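Local atomic coordinates of alginate biosynthesis protein AlgX (Pseudomonas aeruginosa, PDB entry 4KNC), a protein that takes part in the O-acetylation of the exopolysaccharide alginate and protects the polymer from degradation as it crosses the periplasm. Residues 16-28 with 197-209. Numbering follows the deposited sequence.
Sequences NLCPAAAYDSRYN and KAAAQLCGNSYAT
Cys18 and Cys203 bring the two backbones closest, with CA atoms 5.4 Å apart, where the N-terminal loop and 3-10 turns of 16-28 run past the C-terminal end of helix 194-203. A disulfide fixes this point: the SG atoms of Cys18 and Cys203 are 2.1 Å apart with a chi3 of -67°. With a chi1 of 67°, Cys18 holds its sulfur between backbone N and carbonyl carbon, aimed at the helix end. Ahead of the bridge, Leu17 sets CD2 against Ala199 CB at 3.7 Å. On the side of Arg26 and Tyr27, Leu202 spreads its two methyls between different partners. CD2 lies over one face of the Arg26 guanidinium, 3.3 Å from Arg26 NH2, whereas CD1 meets Tyr27 obliquely, 3.5 Å from Tyr27 OH. The Arg26 chain, bent at chi2 (63°), passes Leu202 in the opposite direction. Tyr27 OH donates to a lone pair of Ala21 O at 2.7 Å, in the carbonyl plane, and also bonds Leu38 N, which anchors the hydroxyl end of the ring beside Leu202. After Gly204, which leaves the helix with positive phi, Asn205 ND2 donates to Asn16 O at 3.1 Å from above the carbonyl plane, and to Tyr207 OH at 3.2 Å within its own amide plane. Tyr207 OH also bonds Gln40 OE1 on strand 38-40, and its ring stacks on His196. One covalent bridge, flanked by apolar contacts and a shared amide, thus pins the N-terminal loop to the helix end at the periphery of the SGNH hydrolase-like domain, chemistry suited to the oxidising periplasm.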
ATOM      1  N   ASN A  16      33.063   7.025  -7.816  1.00 97.79           N
ATOM      2  CA  ASN A  16      33.005   5.994  -8.846  1.00 90.59           C
ATOM      3  C   ASN A  16      31.910   6.290  -9.868  1.00 82.72           C
ATOM      4  O   ASN A  16      32.003   5.893 -11.029  1.00 82.97           O
ATOM      5  CB  ASN A  16      32.783   4.621  -8.208  1.00 90.59           C
ATOM      6  CG  ASN A  16      32.920   3.483  -9.203  1.00 89.04           C
ATOM      7  OD1 ASN A  16      33.759   3.527 -10.104  1.00 86.81           O
ATOM      8  ND2 ASN A  16      32.090   2.456  -9.046  1.00 83.39           N
ATOM      9  N   LEU A  17      30.870   6.987  -9.421  1.00 73.04           N
ATOM     10  CA  LEU A  17      29.795   7.436 -10.301  1.00 60.28           C
ATOM     11  C   LEU A  17      30.279   8.497 -11.276  1.00 53.07           C
ATOM     12  O   LEU A  17      31.150   9.303 -10.948  1.00 48.08           O
ATOM     13  CB  LEU A  17      28.654   8.042  -9.486  1.00 53.13           C
ATOM     14  CG  LEU A  17      27.651   7.090  -8.862  1.00 52.08           C
ATOM     15  CD1 LEU A  17      26.754   7.873  -7.929  1.00 53.11           C
ATOM     16  CD2 LEU A  17      26.852   6.435  -9.963  1.00 40.85           C
ATOM     17  N   CYS A  18      29.684   8.523 -12.462  1.00 44.27           N
ATOM     18  CA  CYS A  18      30.018   9.561 -13.430  1.00 49.94           C
ATOM     19  C   CYS A  18      29.396  10.892 -12.986  1.00 55.04           C
ATOM     20  O   CYS A  18      28.363  10.893 -12.328  1.00 58.07           O
ATOM     21  CB  CYS A  18      29.563   9.155 -14.840  1.00 37.27           C
ATOM     22  SG  CYS A  18      27.777   9.063 -15.091  1.00 55.56           S
ATOM     23  N   PRO A  19      30.034  12.024 -13.331  1.00 56.47           N
ATOM     24  CA  PRO A  19      29.577  13.370 -12.954  1.00 54.95           C
ATOM     25  C   PRO A  19      28.102  13.644 -13.279  1.00 50.02           C
ATOM     26  O   PRO A  19      27.434  14.339 -12.514  1.00 50.11           O
ATOM     27  CB  PRO A  19      30.453  14.288 -13.813  1.00 59.99           C
ATOM     28  CG  PRO A  19      31.661  13.491 -14.131  1.00 60.44           C
ATOM     29  CD  PRO A  19      31.230  12.068 -14.197  1.00 61.88           C
ATOM     30  N   ALA A  20      27.610  13.103 -14.396  1.00 43.62           N
ATOM     31  CA  ALA A  20      26.237  13.348 -14.839  1.00 43.94           C
ATOM     32  C   ALA A  20      25.232  12.894 -13.793  1.00 52.13           C
ATOM     33  O   ALA A  20      24.128  13.434 -13.698  1.00 56.57           O
ATOM     34  CB  ALA A  20      25.965  12.638 -16.150  1.00 34.01           C
ATOM     35  N   ALA A  21      25.631  11.900 -13.005  1.00 48.59           N
ATOM     36  CA  ALA A  21      24.759  11.316 -11.997  1.00 36.94           C
ATOM     37  C   ALA A  21      24.404  12.297 -10.893  1.00 42.06           C
ATOM     38  O   ALA A  21      23.443  12.066 -10.147  1.00 45.36           O
ATOM     39  CB  ALA A  21      25.402  10.073 -11.403  1.00 40.54           C
ATOM     40  N   ALA A  22      25.158  13.390 -10.771  1.00 42.99           N
ATOM     41  CA  ALA A  22      24.900  14.313  -9.658  1.00 38.74           C
ATOM     42  C   ALA A  22      23.763  15.334  -9.892  1.00 41.04           C
ATOM     43  O   ALA A  22      23.481  16.134  -9.018  1.00 45.70           O
ATOM     44  CB  ALA A  22      26.179  15.034  -9.276  1.00 45.30           C
ATOM     45  N   TYR A  23      23.126  15.325 -11.064  1.00 45.37           N
ATOM     46  CA  TYR A  23      22.162  16.385 -11.397  1.00 42.56           C
ATOM     47  C   TYR A  23      20.738  15.879 -11.481  1.00 35.60           C
ATOM     48  O   TYR A  23      20.444  14.987 -12.269  1.00 40.28           O
ATOM     49  CB  TYR A  23      22.549  17.083 -12.710  1.00 40.78           C
ATOM     50  CG  TYR A  23      23.995  17.490 -12.709  1.00 41.26           C
ATOM     51  CD1 TYR A  23      24.493  18.321 -11.715  1.00 44.96           C
ATOM     52  CD2 TYR A  23      24.867  17.022 -13.676  1.00 47.38           C
ATOM     53  CE1 TYR A  23      25.818  18.679 -11.690  1.00 45.44           C
ATOM     54  CE2 TYR A  23      26.201  17.378 -13.661  1.00 46.14           C
ATOM     55  CZ  TYR A  23      26.668  18.207 -12.666  1.00 44.00           C
ATOM     56  OH  TYR A  23      27.993  18.571 -12.652  1.00 46.20           O
ATOM     57  N   ASP A  24      19.855  16.464 -10.672  1.00 41.06           N
ATOM     58  CA  ASP A  24      18.462  16.014 -10.609  1.00 44.31           C
ATOM     59  C   ASP A  24      17.794  16.039 -11.970  1.00 45.99           C
ATOM     60  O   ASP A  24      16.979  15.174 -12.277  1.00 53.13           O
ATOM     61  CB  ASP A  24      17.649  16.842  -9.613  1.00 42.31           C
ATOM     62  CG  ASP A  24      18.005  16.540  -8.176  1.00 50.23           C
ATOM     63  OD1 ASP A  24      18.738  15.561  -7.939  1.00 57.47           O
ATOM     64  OD2 ASP A  24      17.545  17.270  -7.279  1.00 57.01           O
ATOM     65  N   SER A  25      18.161  17.013 -12.799  1.00 41.43           N
ATOM     66  CA  SER A  25      17.546  17.144 -14.115  1.00 49.84           C
ATOM     67  C   SER A  25      17.941  16.012 -15.071  1.00 53.98           C
ATOM     68  O   SER A  25      17.293  15.792 -16.089  1.00 58.83           O
ATOM     69  CB  SER A  25      17.887  18.501 -14.725  1.00 57.62           C
ATOM     70  OG  SER A  25      19.275  18.760 -14.614  1.00 62.44           O
ATOM     71  N   ARG A  26      18.999  15.285 -14.738  1.00 50.24           N
ATOM     72  CA  ARG A  26      19.407  14.139 -15.545  1.00 43.15           C
ATOM     73  C   ARG A  26      18.442  12.954 -15.355  1.00 45.44           C
ATOM     74  O   ARG A  26      18.405  12.039 -16.176  1.00 46.81           O
ATOM     75  CB  ARG A  26      20.862  13.753 -15.208  1.00 36.85           C
ATOM     76  CG  ARG A  26      21.428  12.522 -15.932  1.00 35.40           C
ATOM     77  CD  ARG A  26      21.505  12.692 -17.470  1.00 31.81           C
ATOM     78  NE  ARG A  26      21.923  11.448 -18.116  1.00 38.56           N
ATOM     79  CZ  ARG A  26      21.094  10.467 -18.466  1.00 52.20           C
ATOM     80  NH1 ARG A  26      19.791  10.597 -18.240  1.00 54.62           N
ATOM     81  NH2 ARG A  26      21.563   9.357 -19.043  1.00 46.14           N
ATOM     82  N   TYR A  27      17.657  12.983 -14.277  1.00 46.00           N
ATOM     83  CA  TYR A  27      16.729  11.888 -13.954  1.00 50.06           C
ATOM     84  C   TYR A  27      15.321  12.222 -14.430  1.00 59.95           C
ATOM     85  O   TYR A  27      14.368  12.169 -13.656  1.00 64.78           O
ATOM     86  CB  TYR A  27      16.721  11.593 -12.441  1.00 37.45           C
ATOM     87  CG  TYR A  27      18.063  11.135 -11.915  1.00 36.25           C
ATOM     88  CD1 TYR A  27      19.126  12.029 -11.813  1.00 36.21           C
ATOM     89  CD2 TYR A  27      18.282   9.810 -11.541  1.00 36.02           C
ATOM     90  CE1 TYR A  27      20.364  11.629 -11.372  1.00 36.33           C
ATOM     91  CE2 TYR A  27      19.531   9.394 -11.090  1.00 31.11           C
ATOM     92  CZ  TYR A  27      20.561  10.317 -11.002  1.00 36.08           C
ATOM     93  OH  TYR A  27      21.805   9.955 -10.554  1.00 37.51           O
ATOM     94  N   ASN A  28      15.195  12.548 -15.712  1.00 67.77           N
ATOM     95  CA  ASN A  28      13.962  13.136 -16.236  1.00 74.65           C
ATOM     96  C   ASN A  28      12.973  12.146 -16.850  1.00 70.43           C
ATOM     97  O   ASN A  28      12.042  12.545 -17.550  1.00 72.99           O
ATOM     98  CB  ASN A  28      14.297  14.216 -17.271  1.00 80.17           C
ATOM     99  CG  ASN A  28      14.823  13.630 -18.571  1.00 88.51           C
ATOM    100  OD1 ASN A  28      15.529  12.617 -18.571  1.00 85.54           O
ATOM    101  ND2 ASN A  28      14.474  14.263 -19.692  1.00 92.84           N
ATOM    102  N   LYS A 197      21.743  -0.882 -10.966  1.00 36.42           N
ATOM    103  CA  LYS A 197      21.331  -0.990 -12.359  1.00 37.31           C
ATOM    104  C   LYS A 197      21.111   0.377 -12.988  1.00 48.42           C
ATOM    105  O   LYS A 197      21.465   0.599 -14.163  1.00 45.59           O
ATOM    106  CB  LYS A 197      20.060  -1.823 -12.502  1.00 25.80           C
ATOM    107  CG  LYS A 197      20.244  -3.298 -12.181  1.00 30.91           C
ATOM    108  CD  LYS A 197      18.968  -4.064 -12.455  1.00 36.95           C
ATOM    109  CE  LYS A 197      19.000  -5.436 -11.804  1.00 43.50           C
ATOM    110  NZ  LYS A 197      17.665  -6.094 -11.889  1.00 42.70           N
ATOM    111  N   ALA A 198      20.531   1.291 -12.215  1.00 33.37           N
ATOM    112  CA  ALA A 198      20.303   2.649 -12.714  1.00 39.32           C
ATOM    113  C   ALA A 198      21.644   3.339 -12.976  1.00 33.11           C
ATOM    114  O   ALA A 198      21.847   3.989 -14.008  1.00 37.10           O
ATOM    115  CB  ALA A 198      19.445   3.471 -11.706  1.00 29.43           C
ATOM    116  N   ALA A 199      22.561   3.190 -12.029  1.00 32.24           N
ATOM    117  CA  ALA A 199      23.902   3.746 -12.180  1.00 36.99           C
ATOM    118  C   ALA A 199      24.639   3.131 -13.376  1.00 39.56           C
ATOM    119  O   ALA A 199      25.425   3.813 -14.033  1.00 39.35           O
ATOM    120  CB  ALA A 199      24.715   3.573 -10.897  1.00 32.89           C
ATOM    121  N   ALA A 200      24.380   1.851 -13.655  1.00 36.50           N
ATOM    122  CA  ALA A 200      24.957   1.185 -14.822  1.00 38.08           C
ATOM    123  C   ALA A 200      24.411   1.796 -16.106  1.00 42.80           C
ATOM    124  O   ALA A 200      25.149   2.019 -17.061  1.00 42.78           O
ATOM    125  CB  ALA A 200      24.669  -0.314 -14.790  1.00 32.54           C
ATOM    126  N   GLN A 201      23.113   2.064 -16.129  1.00 40.57           N
ATOM    127  CA  GLN A 201      22.502   2.653 -17.312  1.00 48.18           C
ATOM    128  C   GLN A 201      23.028   4.068 -17.571  1.00 51.05           C
ATOM    129  O   GLN A 201      23.275   4.447 -18.727  1.00 46.83           O
ATOM    130  CB  GLN A 201      20.984   2.659 -17.182  1.00 46.05           C
ATOM    131  CG  GLN A 201      20.247   2.709 -18.503  1.00 44.13           C
ATOM    132  CD  GLN A 201      20.043   4.114 -18.990  1.00 47.88           C
ATOM    133  OE1 GLN A 201      19.712   5.008 -18.210  1.00 45.42           O
ATOM    134  NE2 GLN A 201      20.251   4.331 -20.291  1.00 49.17           N
ATOM    135  N   LEU A 202      23.221   4.827 -16.494  1.00 42.60           N
ATOM    136  CA  LEU A 202      23.695   6.212 -16.581  1.00 45.19           C
ATOM    137  C   LEU A 202      25.185   6.366 -16.863  1.00 46.64           C
ATOM    138  O   LEU A 202      25.595   7.298 -17.544  1.00 48.22           O
ATOM    139  CB  LEU A 202      23.432   6.948 -15.267  1.00 41.39           C
ATOM    140  CG  LEU A 202      22.009   7.350 -14.887  1.00 46.01           C
ATOM    141  CD1 LEU A 202      22.025   8.088 -13.560  1.00 41.46           C
ATOM    142  CD2 LEU A 202      21.421   8.220 -15.950  1.00 48.21           C
ATOM    143  N   CYS A 203      25.992   5.473 -16.306  1.00 40.34           N
ATOM    144  CA  CYS A 203      27.434   5.697 -16.198  1.00 42.95           C
ATOM    145  C   CYS A 203      28.250   4.534 -16.734  1.00 39.83           C
ATOM    146  O   CYS A 203      29.474   4.622 -16.839  1.00 50.71           O
ATOM    147  CB  CYS A 203      27.823   5.936 -14.726  1.00 43.49           C
ATOM    148  SG  CYS A 203      27.151   7.453 -13.979  1.00 60.60           S
ATOM    149  N   GLY A 204      27.580   3.431 -17.045  1.00 40.41           N
ATOM    150  CA  GLY A 204      28.282   2.237 -17.486  1.00 44.20           C
ATOM    151  C   GLY A 204      28.995   1.551 -16.331  1.00 57.33           C
ATOM    152  O   GLY A 204      29.820   0.658 -16.538  1.00 57.20           O
ATOM    153  N   ASN A 205      28.681   1.971 -15.107  1.00 57.55           N
ATOM    154  CA  ASN A 205      29.236   1.331 -13.921  1.00 56.20           C
ATOM    155  C   ASN A 205      28.796  -0.125 -13.814  1.00 51.90           C
ATOM    156  O   ASN A 205      27.839  -0.551 -14.459  1.00 56.15           O
ATOM    157  CB  ASN A 205      28.839   2.100 -12.655  1.00 56.05           C
ATOM    158  CG  ASN A 205      29.521   3.444 -12.560  1.00 70.63           C
ATOM    159  OD1 ASN A 205      29.947   4.000 -13.569  1.00 88.05           O
ATOM    160  ND2 ASN A 205      29.643   3.969 -11.349  1.00 69.53           N
ATOM    161  N   SER A 206      29.505  -0.893 -13.003  1.00 50.13           N
ATOM    162  CA  SER A 206      29.143  -2.283 -12.785  1.00 54.77           C
ATOM    163  C   SER A 206      29.278  -2.583 -11.298  1.00 50.85           C
ATOM    164  O   SER A 206      30.314  -2.298 -10.704  1.00 57.66           O
ATOM    165  CB  SER A 206      30.056  -3.199 -13.599  1.00 57.32           C
ATOM    166  OG  SER A 206      29.452  -4.462 -13.794  1.00 57.69           O
ATOM    167  N   TYR A 207      28.225  -3.133 -10.694  1.00 48.05           N
ATOM    168  CA  TYR A 207      28.253  -3.447  -9.264  1.00 42.42           C
ATOM    169  C   TYR A 207      27.976  -4.932  -9.004  1.00 39.98           C
ATOM    170  O   TYR A 207      27.273  -5.599  -9.770  1.00 38.19           O
ATOM    171  CB  TYR A 207      27.275  -2.554  -8.479  1.00 46.35           C
ATOM    172  CG  TYR A 207      27.605  -1.061  -8.486  1.00 38.91           C
ATOM    173  CD1 TYR A 207      27.103  -0.217  -9.482  1.00 39.45           C
ATOM    174  CD2 TYR A 207      28.407  -0.500  -7.497  1.00 42.29           C
ATOM    175  CE1 TYR A 207      27.402   1.151  -9.493  1.00 43.69           C
ATOM    176  CE2 TYR A 207      28.705   0.861  -7.495  1.00 48.60           C
ATOM    177  CZ  TYR A 207      28.201   1.679  -8.494  1.00 47.67           C
ATOM    178  OH  TYR A 207      28.502   3.023  -8.482  1.00 50.43           O
ATOM    179  N   ALA A 208      28.540  -5.447  -7.919  1.00 42.19           N
ATOM    180  CA  ALA A 208      28.376  -6.854  -7.568  1.00 45.52           C
ATOM    181  C   ALA A 208      26.958  -7.183  -7.127  1.00 49.11           C
ATOM    182  O   ALA A 208      26.338  -6.421  -6.380  1.00 48.75           O
ATOM    183  CB  ALA A 208      29.355  -7.241  -6.466  1.00 35.01           C
ATOM    184  N   THR A 209      26.457  -8.326  -7.586  1.00 46.08           N
ATOM    185  CA  THR A 209      25.223  -8.890  -7.057  1.00 51.26           C
ATOM    186  C   THR A 209      25.433  -9.258  -5.593  1.00 46.54           C
ATOM    187  O   THR A 209      26.437  -9.874  -5.244  1.00 45.38           O
ATOM    188  CB  THR A 209      24.838 -10.166  -7.802  1.00 42.07           C
ATOM    189  OG1 THR A 209      24.672  -9.864  -9.184  1.00 39.88           O
ATOM    190  CG2 THR A 209      23.542 -10.759  -7.245  1.00 30.85           C
TER